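Local coordinates for particle-associated lyase (Acinetobacter bacteriophage AP22, PDB 4Y9V), which serves as the phage tailspike and probably cleaves the capsular polysaccharide of Acinetobacter baumannii by a lyase reaction, at residues A[79-85]-A[101-107]; A[265-271]-A[294-298]; A[533-539]-A[602-608]; A[598-602]-A[614-618]. All coordinates share one frame; numbering follows the deposited sequence.

Interactions 1 and 2 both join parallel strands of the beta-helical part of the chain and both touch the second subunit, their centres about 20 Å apart. Interaction 1 is partly buried and mixes regular backbone bonds with carboxylate, hydroxyl and amide groups; interaction 2 is buried, yet its strand 268-269 is weakly bonded and Asn295, Thr298 and bridging waters hold it. Interactions 3 and 4 lie on the other side of the chain's centre, about 62 to 94 Å from the first two between centres. They share Ile602 and strand 597-604: residues 533-539 bond along it at a partly exposed end, whereas residues 614-618 pack on it through buried apolar side chains with no hydrogen bond between the segments.

Interaction 1. Residues A[79-85]-A[101-107]; sequences VKSREYI and ETGTVFN. With EDO (1,2-ethanediol), chain J.
Parallel strands 83-85 and 105-107 pair here as successive rungs of a beta-helical wall, and the loop before one is tied to the turn before the other. Val105 N donates to Arg82 O, Tyr84 N to Val105 O, and Asn107 N to Tyr84 O at 2.8 Å. On the face carrying Glu83, Val105, Ile85 and Asn107, the extended Glu83 chain passes over Val105, and in one Asn107 conformer its OE2 accepts from Asn107 ND2 at 2.9 Å. That bond is nearly straight (177°) and lies in the amide plane, but it meets the carboxylate from above its plane. On the other face Tyr84 and Phe106 run side by side, Tyr84 CD2 4.1 Å from Phe106 CE1. The phenol bridges its own segment: Tyr84 OH donates to Lys80 O and accepts from Arg82 NH1, and Arg82 also salt-bridges Asp48.

Residues 101-104 make a type II turn, with Gly103 at the positive phi this turn needs. Ser81 OG donates to Thr102 O at 2.7 Å, its chi1 of -178° swinging it beside the carbonyl carbon and across to the turn. In one of its two conformers, Glu101 accepts from Ser81 N through OE1 at 2.9 Å and takes a water shared with Lys80 NZ, while OE2 accepts from an ethanediol. Such coil-to-coil stacking of parallel strands in register is consistent with a pectin lyase-like parallel beta-helix.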
loop_
_atom_site.group_PDB
_atom_site.type_symbol
_atom_site.label_atom_id
_atom_site.label_comp_id
_atom_site.label_asym_id
_atom_site.label_seq_id
_atom_site.Cartn_x
_atom_site.Cartn_y
_atom_site.Cartn_z
ATOM N N VAL A 79 -1.688 40.244 3.049
ATOM C CA VAL A 79 -0.337 40.800 3.206
ATOM C C VAL A 79 0.349 40.921 1.853
ATOM O O VAL A 79 0.477 39.925 1.121
ATOM C CB VAL A 79 0.498 39.970 4.186
ATOM C CG1 VAL A 79 1.882 40.565 4.352
ATOM C CG2 VAL A 79 -0.209 39.835 5.526
ATOM N N LYS A 80 0.822 42.123 1.547
ATOM C CA LYS A 80 1.602 42.412 0.361
ATOM C C LYS A 80 2.978 41.837 0.474
ATOM O O LYS A 80 3.633 41.835 1.532
ATOM C CB LYS A 80 1.685 43.934 0.208
ATOM C CG LYS A 80 2.468 44.441 -0.981
ATOM C CD LYS A 80 2.392 45.964 -1.173
ATOM C CE LYS A 80 3.293 46.476 -2.245
ATOM N NZ LYS A 80 2.828 46.063 -3.607
ATOM N N SER A 81 3.506 41.372 -0.664
ATOM C CA SER A 81 4.819 40.736 -0.737
ATOM C C SER A 81 5.954 41.730 -0.426
ATOM O O SER A 81 6.285 42.602 -1.230
ATOM C CB SER A 81 5.013 40.216 -2.151
ATOM O OG SER A 81 6.227 39.545 -2.290
ATOM N N ARG A 82 6.553 41.534 0.744
ATOM C CA ARG A 82 7.753 42.193 1.226
ATOM C C ARG A 82 8.385 41.232 2.240
ATOM O O ARG A 82 7.710 40.328 2.726
ATOM C CB ARG A 82 7.499 43.549 1.971
ATOM C CG ARG A 82 6.696 44.595 1.240
ATOM C CD ARG A 82 6.625 45.857 2.097
ATOM N NE ARG A 82 5.871 46.971 1.561
ATOM C CZ ARG A 82 4.569 47.167 1.744
ATOM N NH1 ARG A 82 3.811 46.296 2.407
ATOM N NH2 ARG A 82 4.010 48.264 1.267
ATOM N N GLU A 83 9.632 41.496 2.607
ATOM C CA GLU A 83 10.233 40.869 3.779
ATOM C C GLU A 83 10.002 41.793 4.980
ATOM O O GLU A 83 10.430 42.972 4.919
ATOM C CB GLU A 83 11.695 40.561 3.593
ATOM C CG GLU A 83 12.286 39.849 4.785
ATOM C CD GLU A 83 13.688 39.357 4.592
ATOM O OE1 GLU A 83 13.920 38.651 3.586
ATOM O OE2 GLU A 83 14.581 39.603 5.457
ATOM N N TYR A 84 9.376 41.293 6.016
ATOM C CA TYR A 84 9.035 42.069 7.210
ATOM C C TYR A 84 9.811 41.561 8.406
ATOM O O TYR A 84 9.790 40.352 8.710
ATOM C CB TYR A 84 7.560 41.926 7.525
ATOM C CG TYR A 84 6.624 42.379 6.440
ATOM C CD1 TYR A 84 6.263 43.705 6.307
ATOM C CD2 TYR A 84 6.079 41.479 5.528
ATOM C CE1 TYR A 84 5.394 44.129 5.322
ATOM C CE2 TYR A 84 5.219 41.886 4.537
ATOM C CZ TYR A 84 4.858 43.203 4.428
ATOM O OH TYR A 84 3.994 43.656 3.471
ATOM N N ILE A 85 10.402 42.479 9.174
ATOM C CA ILE A 85 10.996 42.164 10.464
ATOM C C ILE A 85 9.890 41.867 11.480
ATOM O O ILE A 85 8.954 42.660 11.631
ATOM C CB ILE A 85 11.857 43.338 10.929
ATOM C CG1 ILE A 85 13.038 43.532 9.997
ATOM C CG2 ILE A 85 12.284 43.167 12.369
ATOM C CD1 ILE A 85 13.818 44.824 10.228
ATOM N N GLU A 101 0.772 37.200 -0.263
ATOM C CA GLU A 101 1.334 37.129 -1.595
ATOM C C GLU A 101 2.617 36.291 -1.560
ATOM O O GLU A 101 3.367 36.333 -0.568
ATOM C CB GLU A 101 1.591 38.531 -2.143
ATOM C CG GLU A 101 0.336 39.328 -2.443
ATOM C CD GLU A 101 0.622 40.649 -3.137
ATOM O OE1 GLU A 101 1.759 41.176 -2.971
ATOM O OE2 GLU A 101 -0.266 41.207 -3.828
ATOM N N THR A 102 2.928 35.613 -2.639
ATOM C CA THR A 102 4.210 34.936 -2.747
ATOM C C THR A 102 5.331 35.948 -2.529
ATOM O O THR A 102 5.251 37.087 -3.022
ATOM C CB THR A 102 4.317 34.273 -4.127
ATOM O OG1 THR A 102 3.276 33.279 -4.191
ATOM C CG2 THR A 102 5.676 33.605 -4.341
ATOM N N GLY A 103 6.358 35.531 -1.829
ATOM C CA GLY A 103 7.463 36.409 -1.484
ATOM C C GLY A 103 7.258 37.220 -0.212
ATOM O O GLY A 103 8.168 37.924 0.227
ATOM N N THR A 104 6.100 37.079 0.404
ATOM C CA THR A 104 5.925 37.587 1.766
ATOM C C THR A 104 6.813 36.743 2.688
ATOM O O THR A 104 6.619 35.516 2.756
ATOM C CB THR A 104 4.458 37.463 2.219
ATOM O OG1 THR A 104 3.631 38.249 1.365
ATOM C CG2 THR A 104 4.293 37.933 3.624
ATOM N N VAL A 105 7.735 37.380 3.390
ATOM C CA VAL A 105 8.650 36.658 4.265
ATOM C C VAL A 105 8.607 37.349 5.627
ATOM O O VAL A 105 8.755 38.590 5.691
ATOM C CB VAL A 105 10.080 36.616 3.709
ATOM C CG1 VAL A 105 11.039 35.984 4.679
ATOM C CG2 VAL A 105 10.077 35.860 2.387
ATOM N N PHE A 106 8.471 36.580 6.695
ATOM C CA PHE A 106 8.588 37.110 8.051
ATOM C C PHE A 106 9.980 36.734 8.582
ATOM O O PHE A 106 10.301 35.564 8.689
ATOM C CB PHE A 106 7.476 36.588 8.972
ATOM C CG PHE A 106 6.110 36.968 8.443
ATOM C CD1 PHE A 106 5.675 38.278 8.461
ATOM C CD2 PHE A 106 5.253 36.023 7.918
ATOM C CE1 PHE A 106 4.436 38.623 7.948
ATOM C CE2 PHE A 106 4.027 36.385 7.403
ATOM C CZ PHE A 106 3.606 37.692 7.430
ATOM N N ASN A 107 10.792 37.765 8.841
ATOM C CA ASN A 107 12.156 37.560 9.323
ATOM C C ASN A 107 12.156 37.737 10.842
ATOM O O ASN A 107 12.063 38.878 11.336
ATOM C CB ASN A 107 13.141 38.511 8.617
ATOM C CG ASN A 107 14.567 38.089 8.914
ATOM O OD1 ASN A 107 14.871 37.559 9.971
ATOM N ND2 ASN A 107 15.417 38.357 7.946
HETATM C C1 EDO J . -0.975 42.755 -6.809
HETATM O O1 EDO J . 0.057 41.775 -6.634
HETATM C C2 EDO J . -0.412 44.141 -6.831
HETATM O O2 EDO J . 0.420 44.353 -7.952
HETATM O O HOH W 1 2.722 43.240 -4.445
#

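Interaction 2. Residues A[265-271]-A[294-298]; sequences NSAKNNA and SNNST
Asn295 reaches from strand 294-297 to segment 265-271 with an amide that grips two oxygens at once. Its CB lies 3.9 Å from Ala267 O, and CG, set beside the backbone N (chi1 -60°), carries the amide across. At the tip, ND2 donates to Asn265 OD1 at 2.9 Å and to Ala267 O at 3.0 Å, using both of its N-H groups close to the amide plane, while OD1 accepts from Tyr290 OH. The planes of the Asn265 and Asn295 amides are nearly coplanar, 23° apart. Asn265 OD1 also accepts from Ala267 N, closing an Asx turn, so one oxygen fixes both a turn and a neighbouring strand. Asparagine suits both places because its amide offers two protons at ND2 and an acceptor at OD1 where direct strand pairing is lacking.

Water 3 joins Ala267 O to Asn296 N, and beside the weakly bonded strand 268-269 Thr298 N, just past its own strand, donates to Asn269 O at 3.0 Å, a bent bond (136°) from above the carbonyl plane. Thr298 OG1 donates to Ala271 O at 2.8 Å, and Asn269 OD1 makes a second Asx turn with Ala271 N besides accepting from Asn277 ND2. Asn296 ND2 bonds Glu176 of the second subunit. Within the pectin lyase-like beta-helix, Ala267 touches strand 237-245, Asn295 packs on Ile280 of strand 278-283, and strand 293-297 pairs onward with strand 323-327.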
loop_
_atom_site.group_PDB
_atom_site.type_symbol
_atom_site.label_atom_id
_atom_site.label_comp_id
_atom_site.label_asym_id
_atom_site.label_seq_id
_atom_site.Cartn_x
_atom_site.Cartn_y
_atom_site.Cartn_z
ATOM N N ASN A 265 5.508 21.184 1.652
ATOM C CA ASN A 265 6.167 22.252 2.400
ATOM C C ASN A 265 7.666 22.191 2.158
ATOM O O ASN A 265 8.198 21.258 1.549
ATOM C CB ASN A 265 5.844 22.113 3.909
ATOM C CG ASN A 265 6.396 20.804 4.438
ATOM O OD1 ASN A 265 7.587 20.695 4.755
ATOM N ND2 ASN A 265 5.544 19.794 4.491
ATOM N N SER A 266 8.347 23.216 2.658
ATOM C CA SER A 266 9.792 23.333 2.727
ATOM C C SER A 266 10.214 23.583 4.196
ATOM O O SER A 266 10.989 24.497 4.485
ATOM C CB SER A 266 10.326 24.428 1.752
ATOM O OG SER A 266 9.894 24.183 0.416
ATOM N N ALA A 267 9.719 22.764 5.136
ATOM C CA ALA A 267 10.158 22.838 6.515
ATOM C C ALA A 267 11.511 22.146 6.645
ATOM O O ALA A 267 11.720 21.056 6.081
ATOM C CB ALA A 267 9.145 22.173 7.438
ATOM N N LYS A 268 12.422 22.752 7.391
ATOM C CA LYS A 268 13.806 22.281 7.445
ATOM C C LYS A 268 14.457 22.709 8.754
ATOM O O LYS A 268 13.966 23.583 9.477
ATOM C CB LYS A 268 14.610 22.770 6.270
ATOM C CG LYS A 268 14.710 24.273 6.208
ATOM C CD LYS A 268 15.462 24.768 4.989
ATOM C CE LYS A 268 14.806 24.668 3.719
ATOM N NZ LYS A 268 13.617 25.513 3.505
ATOM N N ASN A 269 15.608 22.106 9.042
ATOM C CA ASN A 269 16.523 22.588 10.052
ATOM C C ASN A 269 17.945 22.402 9.521
ATOM O O ASN A 269 18.248 21.371 8.957
ATOM C CB ASN A 269 16.374 21.818 11.382
ATOM C CG ASN A 269 17.321 22.336 12.429
ATOM O OD1 ASN A 269 18.461 21.861 12.552
ATOM N ND2 ASN A 269 16.871 23.306 13.222
ATOM N N ASN A 270 18.793 23.423 9.744
ATOM C CA ASN A 270 20.160 23.366 9.275
ATOM C C ASN A 270 21.139 23.857 10.322
ATOM O O ASN A 270 22.268 24.231 9.987
ATOM C CB ASN A 270 20.333 24.176 7.970
ATOM C CG ASN A 270 19.450 23.669 6.858
ATOM O OD1 ASN A 270 19.923 22.782 6.090
ATOM N ND2 ASN A 270 18.289 24.119 6.768
ATOM N N ALA A 271 20.736 23.831 11.587
ATOM C CA ALA A 271 21.533 24.377 12.666
ATOM C C ALA A 271 22.575 23.356 13.107
ATOM O O ALA A 271 22.464 22.174 12.847
ATOM C CB ALA A 271 20.612 24.745 13.823
ATOM N N SER A 294 8.961 16.254 0.864
ATOM C CA SER A 294 10.372 16.080 1.124
ATOM C C SER A 294 10.779 17.012 2.247
ATOM O O SER A 294 10.298 18.138 2.334
ATOM C CB SER A 294 11.200 16.420 -0.120
ATOM O OG SER A 294 12.597 16.236 0.057
ATOM N N ASN A 295 11.666 16.502 3.098
ATOM C CA ASN A 295 12.228 17.304 4.147
ATOM C C ASN A 295 13.668 16.852 4.396
ATOM O O ASN A 295 13.982 15.664 4.311
ATOM C CB ASN A 295 11.449 17.189 5.479
ATOM C CG ASN A 295 10.004 17.635 5.337
ATOM O OD1 ASN A 295 9.158 16.763 5.083
ATOM N ND2 ASN A 295 9.773 18.918 5.448
ATOM N N ASN A 296 14.500 17.853 4.718
ATOM C CA ASN A 296 15.916 17.685 5.015
ATOM C C ASN A 296 16.237 18.413 6.316
ATOM O O ASN A 296 15.703 19.496 6.600
ATOM C CB ASN A 296 16.764 18.262 3.889
ATOM C CG ASN A 296 16.614 17.473 2.622
ATOM O OD1 ASN A 296 16.569 16.249 2.650
ATOM N ND2 ASN A 296 16.605 18.142 1.496
ATOM N N SER A 297 17.127 17.826 7.111
ATOM C CA SER A 297 17.469 18.409 8.399
ATOM C C SER A 297 18.865 18.013 8.821
ATOM O O SER A 297 19.390 16.971 8.421
ATOM C CB SER A 297 16.446 17.889 9.424
ATOM O OG SER A 297 16.742 18.389 10.714
ATOM N N THR A 298 19.449 18.778 9.764
ATOM C CA THR A 298 20.664 18.332 10.420
ATOM C C THR A 298 20.474 16.953 11.060
ATOM O O THR A 298 21.370 16.118 10.984
ATOM C CB THR A 298 21.116 19.353 11.483
ATOM O OG1 THR A 298 21.365 20.578 10.784
ATOM C CG2 THR A 298 22.343 18.898 12.236
HETATM O O HOH W 2 7.247 18.617 1.700
HETATM O O HOH W 3 13.362 20.432 4.005
HETATM O O HOH W 4 17.576 21.595 5.133
#

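Interaction 3. Residues A[533-539]-A[602-608]; sequences AVNNTAT and ILWNKKV. Unlike the reference sequence in segment 602-608: Ile602 (reference Val).
The Trp604 indole is sandwiched between aliphatic branches of its own segment: Ile602 CG2 sits 3.5 Å above the ring centre on one face and Val608 CG2 lies on the opposite face, nearer the rim. The edge belongs to segment 533-539, where Thr537 C and Thr539 OG1 lie in the ring plane. This is the end of an antiparallel strand pair in the Ig-like domain. Thr539 and Ile602 form a hydrogen-bonded pair, Ala538 and Leu603 a non-hydrogen-bonded one, and Trp604 N donates to Thr537 O at 3.1 Å.

Asn535 N donates to Val608 O and Val608 N to Asn536 O, tying the type II turn 533-536 to the other segment; Asn535 takes the turn's left-handed position (phi 80°), which asparagine tolerates well. Water 6 donates to Asn535 OD1 and accepts from Lys607 NZ, while the backbone N of Lys607 bonds Glu581 of the third subunit. Thr539 OG1 accepts from Trp604 NE1 at 2.8 Å (166°) and donates to Asn536 OD1, which Ala533 N reaches from the opposite face of the amide.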
loop_
_atom_site.group_PDB
_atom_site.type_symbol
_atom_site.label_atom_id
_atom_site.label_comp_id
_atom_site.label_asym_id
_atom_site.label_seq_id
_atom_site.Cartn_x
_atom_site.Cartn_y
_atom_site.Cartn_z
ATOM N N ALA A 533 28.602 -50.447 -4.807
ATOM C CA ALA A 533 29.793 -51.213 -5.141
ATOM C C ALA A 533 29.616 -52.642 -4.651
ATOM O O ALA A 533 28.872 -52.935 -3.693
ATOM C CB ALA A 533 30.999 -50.612 -4.440
ATOM N N VAL A 534 30.320 -53.564 -5.319
ATOM C CA VAL A 534 30.284 -54.983 -4.937
ATOM C C VAL A 534 30.630 -55.101 -3.459
ATOM O O VAL A 534 31.593 -54.476 -2.955
ATOM C CB VAL A 534 31.250 -55.807 -5.820
ATOM C CG1 VAL A 534 31.294 -57.255 -5.352
ATOM C CG2 VAL A 534 30.809 -55.761 -7.268
ATOM N N ASN A 535 29.833 -55.886 -2.770
ATOM C CA ASN A 535 29.962 -56.187 -1.345
ATOM C C ASN A 535 29.415 -55.095 -0.443
ATOM O O ASN A 535 29.434 -55.256 0.794
ATOM C CB ASN A 535 31.367 -56.628 -0.900
ATOM C CG ASN A 535 31.803 -57.876 -1.602
ATOM O OD1 ASN A 535 30.984 -58.801 -1.798
ATOM N ND2 ASN A 535 33.065 -57.919 -1.998
ATOM N N ASN A 536 28.847 -53.999 -0.995
ATOM C CA ASN A 536 28.253 -53.022 -0.087
ATOM C C ASN A 536 27.111 -53.670 0.725
ATOM O O ASN A 536 26.232 -54.334 0.195
ATOM C CB ASN A 536 27.610 -51.878 -0.862
ATOM C CG ASN A 536 28.493 -50.713 -1.314
ATOM O OD1 ASN A 536 27.973 -49.849 -2.046
ATOM N ND2 ASN A 536 29.716 -50.631 -0.920
ATOM N N THR A 537 27.098 -53.312 2.012
ATOM C CA THR A 537 25.979 -53.565 2.902
ATOM C C THR A 537 25.209 -52.278 3.180
ATOM O O THR A 537 24.072 -52.316 3.664
ATOM C CB THR A 537 26.451 -54.241 4.186
ATOM O OG1 THR A 537 27.476 -53.398 4.754
ATOM C CG2 THR A 537 26.995 -55.650 3.909
ATOM N N ALA A 538 25.816 -51.136 2.887
ATOM C CA ALA A 538 25.170 -49.822 2.794
ATOM C C ALA A 538 25.755 -49.143 1.572
ATOM O O ALA A 538 26.925 -49.388 1.224
ATOM C CB ALA A 538 25.403 -49.020 4.047
ATOM N N THR A 539 24.994 -48.240 0.960
ATOM C CA THR A 539 25.508 -47.355 -0.071
ATOM C C THR A 539 25.156 -45.928 0.369
ATOM O O THR A 539 23.977 -45.589 0.425
ATOM C CB THR A 539 24.975 -47.665 -1.444
ATOM O OG1 THR A 539 25.313 -49.041 -1.819
ATOM C CG2 THR A 539 25.461 -46.702 -2.485
ATOM N N ILE A 602 21.345 -45.884 1.541
ATOM C CA ILE A 602 20.583 -47.111 1.488
ATOM C C ILE A 602 21.239 -48.141 2.390
ATOM O O ILE A 602 22.466 -48.315 2.360
ATOM C CB ILE A 602 20.620 -47.695 0.015
ATOM C CG1 ILE A 602 19.871 -46.799 -0.920
ATOM C CG2 ILE A 602 20.105 -49.127 -0.009
ATOM C CD1 ILE A 602 18.573 -46.534 -0.271
ATOM N N LEU A 603 20.406 -48.847 3.147
ATOM C CA LEU A 603 20.806 -50.063 3.867
ATOM C C LEU A 603 20.259 -51.257 3.064
ATOM O O LEU A 603 19.055 -51.322 2.783
ATOM C CB LEU A 603 20.284 -50.082 5.278
ATOM C CG LEU A 603 20.785 -48.949 6.187
ATOM C CD1 LEU A 603 20.145 -49.023 7.541
ATOM C CD2 LEU A 603 22.281 -48.960 6.337
ATOM N N TRP A 604 21.132 -52.173 2.696
ATOM C CA TRP A 604 20.758 -53.330 1.900
ATOM C C TRP A 604 20.363 -54.503 2.786
ATOM O O TRP A 604 21.051 -54.772 3.799
ATOM C CB TRP A 604 21.935 -53.767 0.987
ATOM C CG TRP A 604 22.349 -52.696 0.037
ATOM C CD1 TRP A 604 23.475 -51.935 0.105
ATOM C CD2 TRP A 604 21.627 -52.268 -1.139
ATOM N NE1 TRP A 604 23.512 -51.038 -0.953
ATOM C CE2 TRP A 604 22.391 -51.224 -1.710
ATOM C CE3 TRP A 604 20.437 -52.637 -1.730
ATOM C CZ2 TRP A 604 21.977 -50.552 -2.875
ATOM C CZ3 TRP A 604 20.007 -51.984 -2.886
ATOM C CH2 TRP A 604 20.797 -50.947 -3.431
ATOM N N ASN A 605 19.363 -55.250 2.397
ATOM C CA ASN A 605 19.048 -56.511 3.077
ATOM C C ASN A 605 19.905 -57.672 2.616
ATOM O O ASN A 605 19.947 -58.690 3.301
ATOM C CB ASN A 605 17.546 -56.846 2.977
ATOM C CG ASN A 605 17.063 -57.001 1.547
ATOM O OD1 ASN A 605 17.555 -56.356 0.621
ATOM N ND2 ASN A 605 16.053 -57.854 1.375
ATOM N N LYS A 606 20.592 -57.594 1.507
ATOM C CA LYS A 606 21.623 -58.606 1.202
ATOM C C LYS A 606 22.620 -57.819 0.349
ATOM O O LYS A 606 22.293 -56.992 -0.511
ATOM C CB LYS A 606 21.102 -59.892 0.582
ATOM C CG LYS A 606 20.447 -59.701 -0.745
ATOM C CD LYS A 606 20.443 -60.980 -1.541
ATOM C CE LYS A 606 19.434 -61.153 -2.623
ATOM N NZ LYS A 606 19.381 -62.548 -3.196
ATOM N N LYS A 607 23.879 -58.134 0.635
ATOM C CA LYS A 607 24.999 -57.365 0.161
ATOM C C LYS A 607 25.006 -57.359 -1.367
ATOM O O LYS A 607 24.627 -58.318 -2.050
ATOM C CB LYS A 607 26.333 -57.837 0.717
ATOM C CG LYS A 607 26.998 -58.982 0.146
ATOM C CD LYS A 607 28.319 -59.297 0.855
ATOM C CE LYS A 607 28.798 -60.683 0.365
ATOM N NZ LYS A 607 30.092 -60.963 0.995
ATOM N N VAL A 608 25.474 -56.245 -1.918
ATOM C CA VAL A 608 25.421 -56.009 -3.331
ATOM C C VAL A 608 26.353 -56.938 -4.100
ATOM O O VAL A 608 27.498 -57.152 -3.715
ATOM C CB VAL A 608 25.771 -54.527 -3.639
ATOM C CG1 VAL A 608 25.971 -54.218 -5.067
ATOM C CG2 VAL A 608 24.640 -53.627 -3.046
HETATM O O HOH W 5 28.838 -59.567 -3.320
HETATM O O HOH W 6 31.719 -61.327 -1.286
HETATM O O HOH W 7 22.414 -53.325 5.733
#

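Interaction 4. Residues A[598-602]-A[614-618]; sequences VRPAI and FNLYW. Unlike the reference sequence in segment 598-602: Ile602 (reference Val). With SO4 (sulfate ion), chain L.
Apolar packing between two facing strands, with no hydrogen bond across it, joins residues 598-602 to residues 614-618 in the buried interior of the C-terminal domain. The segment axes come within 7.2 Å at an angle of 138°, and alternate residues point inward: Val598, Pro600 and Ile602 from one strand, Phe614, Leu616 and Trp618 from the other.

Val598 CG2 stands over one face of the Trp618 indole, displaced toward its rim, 4.0 Å from Trp618 CD2. The ring is brought there by a chi1 of 60°, which places CG between the backbone N and carbonyl carbon. Pro600 fills the middle: its inward-pointing apolar ring offers CB to Leu616 CB at 3.9 Å and CG to Trp618 CB. The strands lie in separate sheets facing each other, as in the sandwich of an Ig-like domain: 597-604 pairs with 538-545 and 586-594, and 613-623 pairs with 518-531 and 555-561.

The two Leu616 methyls divide their work, CD1 resting on Ala601 CA and CD2 lying 3.7 Å from Ile602 CD1. Ile602 CG1 meets the edge of the Phe614 ring at CE1, 3.7 Å away. Pointing away from this core, Arg599 NH2 donates to O4 of a sulfate that Arg540 also binds, and Arg599 NH1 bonds Ser568 of the third subunit.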
loop_
_atom_site.group_PDB
_atom_site.type_symbol
_atom_site.label_atom_id
_atom_site.label_comp_id
_atom_site.label_asym_id
_atom_site.label_seq_id
_atom_site.Cartn_x
_atom_site.Cartn_y
_atom_site.Cartn_z
ATOM N N VAL A 598 23.190 -33.356 6.168
ATOM C CA VAL A 598 22.421 -34.595 6.061
ATOM C C VAL A 598 23.261 -35.614 5.304
ATOM O O VAL A 598 24.263 -35.237 4.661
ATOM C CB VAL A 598 21.050 -34.399 5.400
ATOM C CG1 VAL A 598 20.200 -33.395 6.202
ATOM C CG2 VAL A 598 21.154 -33.954 3.956
ATOM N N ARG A 599 22.867 -36.868 5.312
ATOM C CA ARG A 599 23.633 -37.896 4.603
ATOM C C ARG A 599 22.745 -39.044 4.217
ATOM O O ARG A 599 22.699 -40.106 4.882
ATOM C CB ARG A 599 24.854 -38.369 5.413
ATOM C CG ARG A 599 25.797 -39.178 4.523
ATOM C CD ARG A 599 27.011 -39.707 5.321
ATOM N NE ARG A 599 27.928 -40.324 4.384
ATOM C CZ ARG A 599 29.085 -40.885 4.742
ATOM N NH1 ARG A 599 29.423 -40.994 5.996
ATOM N NH2 ARG A 599 29.874 -41.339 3.803
ATOM N N PRO A 600 22.005 -38.916 3.106
ATOM C CA PRO A 600 21.145 -40.010 2.657
ATOM C C PRO A 600 21.967 -41.272 2.349
ATOM O O PRO A 600 23.092 -41.190 1.888
ATOM C CB PRO A 600 20.562 -39.434 1.359
ATOM C CG PRO A 600 20.774 -38.013 1.404
ATOM C CD PRO A 600 21.944 -37.738 2.220
ATOM N N ALA A 601 21.324 -42.409 2.596
ATOM C CA ALA A 601 21.956 -43.704 2.327
ATOM C C ALA A 601 20.889 -44.747 2.079
ATOM O O ALA A 601 19.724 -44.571 2.418
ATOM C CB ALA A 601 22.839 -44.103 3.519
ATOM N N ILE A 602 21.345 -45.884 1.541
ATOM C CA ILE A 602 20.583 -47.111 1.488
ATOM C C ILE A 602 21.239 -48.141 2.390
ATOM O O ILE A 602 22.466 -48.315 2.360
ATOM C CB ILE A 602 20.620 -47.695 0.015
ATOM C CG1 ILE A 602 19.871 -46.799 -0.920
ATOM C CG2 ILE A 602 20.105 -49.127 -0.009
ATOM C CD1 ILE A 602 18.573 -46.534 -0.271
ATOM N N PHE A 614 21.694 -44.898 -9.083
ATOM C CA PHE A 614 20.318 -44.479 -8.811
ATOM C C PHE A 614 20.357 -43.221 -7.968
ATOM O O PHE A 614 21.424 -42.778 -7.542
ATOM C CB PHE A 614 19.512 -45.630 -8.192
ATOM C CG PHE A 614 20.156 -46.161 -6.901
ATOM C CD1 PHE A 614 19.833 -45.603 -5.690
ATOM C CD2 PHE A 614 21.056 -47.199 -6.963
ATOM C CE1 PHE A 614 20.442 -46.078 -4.531
ATOM C CE2 PHE A 614 21.658 -47.675 -5.814
ATOM C CZ PHE A 614 21.343 -47.110 -4.594
ATOM N N ASN A 615 19.189 -42.654 -7.716
ATOM C CA ASN A 615 19.091 -41.416 -6.934
ATOM C C ASN A 615 18.676 -41.652 -5.493
ATOM O O ASN A 615 17.801 -42.476 -5.193
ATOM C CB ASN A 615 18.061 -40.495 -7.576
ATOM C CG ASN A 615 18.583 -39.803 -8.816
ATOM O OD1 ASN A 615 19.757 -39.458 -8.897
ATOM N ND2 ASN A 615 17.662 -39.588 -9.762
ATOM N N LEU A 616 19.256 -40.832 -4.626
ATOM C CA LEU A 616 18.755 -40.587 -3.290
ATOM C C LEU A 616 18.255 -39.136 -3.244
ATOM O O LEU A 616 18.874 -38.240 -3.776
ATOM C CB LEU A 616 19.804 -40.838 -2.206
ATOM C CG LEU A 616 20.158 -42.295 -2.032
ATOM C CD1 LEU A 616 21.377 -42.489 -1.184
ATOM C CD2 LEU A 616 18.974 -42.996 -1.303
ATOM N N TYR A 617 17.128 -38.955 -2.576
ATOM C CA TYR A 617 16.491 -37.662 -2.410
ATOM C C TYR A 617 16.396 -37.356 -0.934
ATOM O O TYR A 617 16.253 -38.259 -0.098
ATOM C CB TYR A 617 15.098 -37.661 -3.020
ATOM C CG TYR A 617 15.079 -37.977 -4.479
ATOM C CD1 TYR A 617 15.296 -36.977 -5.412
ATOM C CD2 TYR A 617 14.833 -39.268 -4.956
ATOM C CE1 TYR A 617 15.274 -37.238 -6.777
ATOM C CE2 TYR A 617 14.789 -39.533 -6.313
ATOM C CZ TYR A 617 14.984 -38.520 -7.234
ATOM O OH TYR A 617 14.905 -38.829 -8.558
ATOM N N TRP A 618 16.398 -36.064 -0.592
ATOM C CA TRP A 618 16.308 -35.655 0.784
ATOM C C TRP A 618 15.536 -34.339 0.883
ATOM O O TRP A 618 15.529 -33.528 -0.045
ATOM C CB TRP A 618 17.721 -35.523 1.438
ATOM C CG TRP A 618 18.567 -34.499 0.727
ATOM C CD1 TRP A 618 19.352 -34.677 -0.378
ATOM C CD2 TRP A 618 18.621 -33.108 1.028
ATOM N NE1 TRP A 618 19.909 -33.504 -0.784
ATOM C CE2 TRP A 618 19.472 -32.508 0.085
ATOM C CE3 TRP A 618 18.053 -32.275 2.023
ATOM C CZ2 TRP A 618 19.757 -31.133 0.089
ATOM C CZ3 TRP A 618 18.328 -30.932 2.007
ATOM C CH2 TRP A 618 19.183 -30.363 1.067
HETATM S S SO4 L . 31.651 -44.329 2.392
HETATM O O1 SO4 L . 32.603 -45.468 2.240
HETATM O O2 SO4 L . 30.257 -44.850 2.468
HETATM O O3 SO4 L . 31.771 -43.443 1.185
HETATM O O4 SO4 L . 32.013 -43.542 3.632
#